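Local coordinates for protein Polyphosphate:AMP phosphotransferase (Pseudomonas aeruginosa PAO1, PDB 3CZP) that uses inorganic polyphosphate as phosphate donor to convert AMP to ADP, and GMP to GDP less efficiently, with magnesium as cofactor, at residues 259-264 with 455-460; 304-309 with 465-470. All coordinates share one frame; numbering follows the deposited sequence. Where two conformers were deposited one is given.

Contact 1 of 2, residues 259-264 with 455-460; sequences RGLLDS and DMVDRT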
loop_
_atom_site.group_PDB
_atom_site.type_symbol
_atom_site.label_atom_id
_atom_site.label_comp_id
_atom_site.label_asym_id
_atom_site.label_seq_id
_atom_site.Cartn_x
_atom_site.Cartn_y
_atom_site.Cartn_z
ATOM N N ARG A 259 14.109 16.997 33.088
ATOM C CA ARG A 259 15.375 17.341 32.397
ATOM C C ARG A 259 16.672 16.834 33.064
ATOM O O ARG A 259 17.748 16.921 32.459
ATOM C CB ARG A 259 15.470 18.857 32.134
ATOM C CG ARG A 259 15.415 19.751 33.365
ATOM C CD ARG A 259 15.757 21.227 33.054
ATOM N NE ARG A 259 14.713 21.899 32.263
ATOM C CZ ARG A 259 14.799 22.239 30.970
ATOM N NH1 ARG A 259 13.773 22.853 30.381
ATOM N NH2 ARG A 259 15.897 21.994 30.254
ATOM N N GLY A 260 16.567 16.310 34.292
ATOM C CA GLY A 260 17.700 15.690 35.001
ATOM C C GLY A 260 18.212 14.389 34.381
ATOM O O GLY A 260 19.341 13.991 34.655
ATOM N N LEU A 261 17.382 13.729 33.559
ATOM C CA LEU A 261 17.795 12.542 32.788
ATOM C C LEU A 261 18.797 12.938 31.696
ATOM O O LEU A 261 19.699 12.168 31.362
ATOM C CB LEU A 261 16.593 11.839 32.110
ATOM C CG LEU A 261 15.327 11.387 32.878
ATOM C CD1 LEU A 261 14.170 10.969 31.906
ATOM C CD2 LEU A 261 15.614 10.275 33.930
ATOM N N LEU A 262 18.608 14.141 31.146
ATOM C CA LEU A 262 19.466 14.682 30.097
ATOM C C LEU A 262 20.603 15.517 30.671
ATOM O O LEU A 262 21.728 15.461 30.167
ATOM C CB LEU A 262 18.644 15.540 29.113
ATOM C CG LEU A 262 17.551 14.807 28.233
ATOM C CD1 LEU A 262 16.916 15.911 27.329
ATOM C CD2 LEU A 262 18.181 13.642 27.281
ATOM N N ASP A 263 20.316 16.264 31.731
ATOM C CA ASP A 263 21.328 17.080 32.391
ATOM C C ASP A 263 22.390 16.216 33.066
ATOM O O ASP A 263 23.523 16.656 33.265
ATOM C CB ASP A 263 20.681 18.014 33.415
ATOM C CG ASP A 263 19.885 19.129 32.766
ATOM O OD1 ASP A 263 20.317 19.631 31.707
ATOM O OD2 ASP A 263 18.828 19.505 33.315
ATOM N N SER A 264 22.021 14.988 33.417
ATOM C CA SER A 264 22.950 14.071 34.080
ATOM C C SER A 264 23.852 13.250 33.143
ATOM O O SER A 264 24.755 12.562 33.614
ATOM C CB SER A 264 22.225 13.149 35.061
ATOM O OG SER A 264 21.623 12.047 34.403
ATOM N N ASP A 455 10.241 14.041 29.152
ATOM C CA ASP A 455 8.929 13.440 29.308
ATOM C C ASP A 455 8.780 12.180 28.530
ATOM O O ASP A 455 8.201 11.210 29.031
ATOM C CB ASP A 455 7.830 14.401 28.877
ATOM C CG ASP A 455 7.726 15.574 29.777
ATOM O OD1 ASP A 455 8.269 15.515 30.909
ATOM O OD2 ASP A 455 7.075 16.555 29.383
HETATM N N MSE A 456 9.277 12.205 27.296
HETATM C CA MSE A 456 9.249 11.054 26.425
HETATM C C MSE A 456 9.913 9.862 27.089
HETATM O O MSE A 456 9.331 8.810 27.214
HETATM C CB MSE A 456 9.976 11.379 25.108
HETATM C CG MSE A 456 10.221 10.199 24.182
HETATM SE SE MSE A 456 11.032 10.883 22.541
HETATM C CE MSE A 456 12.843 10.939 23.177
ATOM N N VAL A 457 11.148 10.050 27.524
ATOM C CA VAL A 457 11.911 9.004 28.206
ATOM C C VAL A 457 11.224 8.513 29.501
ATOM O O VAL A 457 11.026 7.301 29.705
ATOM C CB VAL A 457 13.384 9.482 28.445
ATOM C CG1 VAL A 457 14.195 8.432 29.262
ATOM C CG2 VAL A 457 14.042 9.780 27.090
ATOM N N ASP A 458 10.801 9.429 30.360
ATOM C CA ASP A 458 10.002 9.038 31.502
ATOM C C ASP A 458 8.764 8.191 31.179
ATOM O O ASP A 458 8.483 7.202 31.862
ATOM C CB ASP A 458 9.514 10.278 32.234
ATOM C CG ASP A 458 8.648 9.939 33.414
ATOM O OD1 ASP A 458 9.181 9.326 34.378
ATOM O OD2 ASP A 458 7.440 10.287 33.390
ATOM N N ARG A 459 8.003 8.578 30.152
ATOM C CA ARG A 459 6.700 7.969 29.921
ATOM C C ARG A 459 6.768 6.745 28.983
ATOM O O ARG A 459 5.852 5.924 28.959
ATOM C CB ARG A 459 5.727 9.016 29.364
ATOM C CG ARG A 459 5.789 10.402 30.032
ATOM C CD ARG A 459 4.574 10.787 30.852
ATOM N NE ARG A 459 4.133 12.136 30.476
ATOM C CZ ARG A 459 4.542 13.281 31.019
ATOM N NH1 ARG A 459 5.405 13.300 32.034
ATOM N NH2 ARG A 459 4.066 14.424 30.537
ATOM N N THR A 460 7.834 6.623 28.184
ATOM C CA THR A 460 7.912 5.540 27.160
ATOM C C THR A 460 9.213 4.736 27.221
ATOM O O THR A 460 9.465 3.904 26.371
ATOM C CB THR A 460 7.728 6.076 25.670
ATOM O OG1 THR A 460 8.794 6.994 25.348
ATOM C CG2 THR A 460 6.372 6.823 25.450
#
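Leu261 meets Val457 where the short helix 260-263 leans on the C-terminal end of helix 446-460, a surface helix-to-helix contact on the second PPK2 domain, whose family belongs to the P-loop NTPase clan. One leucine branch does the work: Leu261 CD1 lies 3.7 Å from Val457 CG1 and nearly as near Val457 CB. The same methyl is 4.0 Å from the backbone N of Asp458, and therefore rests on the flank of the valine and the adjoining helix backbone. The two side chains run past each other in opposite directions, both leaving their backbones toward the facing helix. In Val457, CG1 stands anti to the backbone N (chi1 176°), which turns this methyl to the leucine and leaves CG2 beside the backbone N.

No hydrogen bond joins the two segments, and 109 Å² of surface is buried, so the direct contact is small and apolar. Polar links flank it: Arg259 NH1 forms a salt bridge with Asp451, and Asn258 donates to Asp455 OD1. Within helix 446-460, Met456 O receives two donors from one residue, the backbone N of Thr460 at 2.8 Å and Thr460 OG1 at 2.7 Å, the hydroxyl oxygen lying 49° out of the carbonyl plane.

Contact 2 of 2, residues 304-309 with 465-470; sequences VFEGND and APWTLV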
loop_
_atom_site.group_PDB
_atom_site.type_symbol
_atom_site.label_atom_id
_atom_site.label_comp_id
_atom_site.label_asym_id
_atom_site.label_seq_id
_atom_site.Cartn_x
_atom_site.Cartn_y
_atom_site.Cartn_z
ATOM N N VAL A 304 14.994 2.710 16.072
ATOM C CA VAL A 304 14.490 4.057 15.982
ATOM C C VAL A 304 15.587 5.072 16.305
ATOM O O VAL A 304 16.283 4.929 17.319
ATOM C CB VAL A 304 13.364 4.274 17.009
ATOM C CG1 VAL A 304 13.171 5.772 17.231
ATOM C CG2 VAL A 304 12.037 3.520 16.587
ATOM N N PHE A 305 15.748 6.088 15.470
ATOM C CA PHE A 305 16.726 7.162 15.736
ATOM C C PHE A 305 16.109 8.537 15.841
ATOM O O PHE A 305 15.448 9.003 14.915
ATOM C CB PHE A 305 17.796 7.220 14.623
ATOM C CG PHE A 305 18.756 6.087 14.641
ATOM C CD1 PHE A 305 20.015 6.221 15.254
ATOM C CD2 PHE A 305 18.430 4.879 14.045
ATOM C CE1 PHE A 305 20.899 5.165 15.256
ATOM C CE2 PHE A 305 19.307 3.773 14.081
ATOM C CZ PHE A 305 20.534 3.915 14.649
ATOM N N GLU A 306 16.328 9.175 16.987
ATOM C CA GLU A 306 15.985 10.545 17.214
ATOM C C GLU A 306 17.224 11.257 17.781
ATOM O O GLU A 306 18.188 10.608 18.237
ATOM C CB GLU A 306 14.813 10.664 18.202
ATOM C CG GLU A 306 13.494 9.927 17.869
ATOM C CD GLU A 306 12.635 10.544 16.740
ATOM O OE1 GLU A 306 12.913 11.669 16.314
ATOM O OE2 GLU A 306 11.654 9.866 16.289
ATOM N N GLY A 307 17.215 12.588 17.708
ATOM C CA GLY A 307 18.214 13.394 18.431
ATOM C C GLY A 307 18.168 14.816 17.981
ATOM O O GLY A 307 17.456 15.160 17.044
ATOM N N ASN A 308 18.970 15.646 18.627
ATOM C CA ASN A 308 19.135 17.017 18.229
ATOM C C ASN A 308 19.572 17.134 16.744
ATOM O O ASN A 308 20.140 16.229 16.165
ATOM C CB ASN A 308 20.191 17.669 19.153
ATOM C CG ASN A 308 19.720 17.794 20.610
ATOM O OD1 ASN A 308 18.714 18.485 20.904
ATOM N ND2 ASN A 308 20.458 17.150 21.535
ATOM N N ASP A 309 19.293 18.268 16.137
ATOM C CA ASP A 309 19.778 18.541 14.801
ATOM C C ASP A 309 21.299 18.495 14.811
ATOM O O ASP A 309 21.947 18.904 15.785
ATOM C CB ASP A 309 19.278 19.887 14.316
ATOM C CG ASP A 309 17.800 19.889 13.990
ATOM O OD1 ASP A 309 17.214 18.844 13.637
ATOM O OD2 ASP A 309 17.196 20.975 14.046
ATOM N N ALA A 465 10.585 -1.841 25.895
ATOM C CA ALA A 465 11.351 -0.998 24.973
ATOM C C ALA A 465 12.011 0.167 25.679
ATOM O O ALA A 465 11.459 1.267 25.679
ATOM C CB ALA A 465 10.432 -0.461 23.847
ATOM N N PRO A 466 13.214 -0.045 26.265
ATOM C CA PRO A 466 13.911 1.084 26.877
ATOM C C PRO A 466 14.475 2.096 25.880
ATOM O O PRO A 466 14.882 1.754 24.768
ATOM C CB PRO A 466 15.034 0.428 27.695
ATOM C CG PRO A 466 15.154 -0.971 27.209
ATOM C CD PRO A 466 13.948 -1.319 26.399
ATOM N N TRP A 467 14.479 3.365 26.280
ATOM C CA TRP A 467 15.251 4.371 25.572
ATOM C C TRP A 467 16.754 4.305 25.906
ATOM O O TRP A 467 17.104 4.190 27.053
ATOM C CB TRP A 467 14.748 5.747 25.943
ATOM C CG TRP A 467 13.640 6.169 25.084
ATOM C CD1 TRP A 467 12.343 6.129 25.393
ATOM C CD2 TRP A 467 13.739 6.701 23.757
ATOM N NE1 TRP A 467 11.604 6.600 24.371
ATOM C CE2 TRP A 467 12.422 6.950 23.330
ATOM C CE3 TRP A 467 14.814 6.996 22.894
ATOM C CZ2 TRP A 467 12.119 7.470 22.067
ATOM C CZ3 TRP A 467 14.530 7.496 21.631
ATOM C CH2 TRP A 467 13.189 7.761 21.226
ATOM N N THR A 468 17.611 4.441 24.885
ATOM C CA THR A 468 19.062 4.547 25.059
ATOM C C THR A 468 19.456 5.929 24.704
ATOM O O THR A 468 19.248 6.349 23.590
ATOM C CB THR A 468 19.838 3.591 24.117
ATOM O OG1 THR A 468 19.299 2.282 24.260
ATOM C CG2 THR A 468 21.402 3.587 24.413
ATOM N N LEU A 469 19.989 6.639 25.689
ATOM C CA LEU A 469 20.499 7.955 25.481
ATOM C C LEU A 469 21.967 7.817 25.026
ATOM O O LEU A 469 22.807 7.275 25.753
ATOM C CB LEU A 469 20.343 8.810 26.776
ATOM C CG LEU A 469 18.946 8.820 27.428
ATOM C CD1 LEU A 469 18.957 9.432 28.829
ATOM C CD2 LEU A 469 17.851 9.473 26.530
ATOM N N VAL A 470 22.260 8.300 23.819
ATOM C CA VAL A 470 23.602 8.215 23.265
ATOM C C VAL A 470 24.308 9.565 23.438
ATOM O O VAL A 470 23.827 10.577 22.984
ATOM C CB VAL A 470 23.558 7.771 21.783
ATOM C CG1 VAL A 470 24.988 7.596 21.232
ATOM C CG2 VAL A 470 22.730 6.472 21.624
#
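Trp467 contributes the largest share of the buried surface, reaching with the far corner of its indole toward strand 300-307. CH2, on the six-membered ring, is the atom that touches both partners. Glu306 CG approaches it at 4.0 Å, at the ring edge and near the ring plane, so the glutamate presents an aliphatic methylene to the indole. Its carboxylate plane is turned 53° from the ring plane. The bend at chi2 (-74°) folds the carboxylate off the line of the methylenes, and OE2 is hydrogen-bonded to Ser366; the buried acid thus has a polar partner while its CG packs on carbon. Val304, two residues earlier and also directed toward the tryptophan, adds a looser apolar approach, CG1 to Trp467 CH2 at 4.5 Å.

The two strands are not bonded to each other: their nearest CA atoms, those of Val304 and Trp467, are 9.6 Å apart. Strand 404-412 fills that interval, and its Val407 and Phe409 form backbone hydrogen bonds with Val304. The indole spans the distance above this intervening strand, with Tyr368 meeting it edge-to-face. The contact thus crosses strand 404-412 on one face of a parallel sheet of order 2-3-1-4-5, the alpha/beta core of P-loop kinases, and joins its central strand 300-307 to the outermost strand 467-471.

Overall arrangement
Contacts 1 and 2 lie about 11 Å apart, centre to centre, on the same side of the chain's centre. Their segments alternate along the sequence: 259-264, 304-309, 455-460, then 465-470. Helix 446-460 is followed, after a short loop, by strand 467-471 and packs on it: Thr460 OG1 is probably hydrogen-bonded to Trp467 NE1 at 3.0 Å, Met456 SE packs on Trp467 CZ2, and Val457 CG2 on Leu469 CD2. Leu261 O also packs on Leu469 CD1, at 3.8 Å, so the short helix 260-263 touches both helix and strand. Segments 304-309, 455-460 and 465-470 lie in the second of the two fused PPK2 domains.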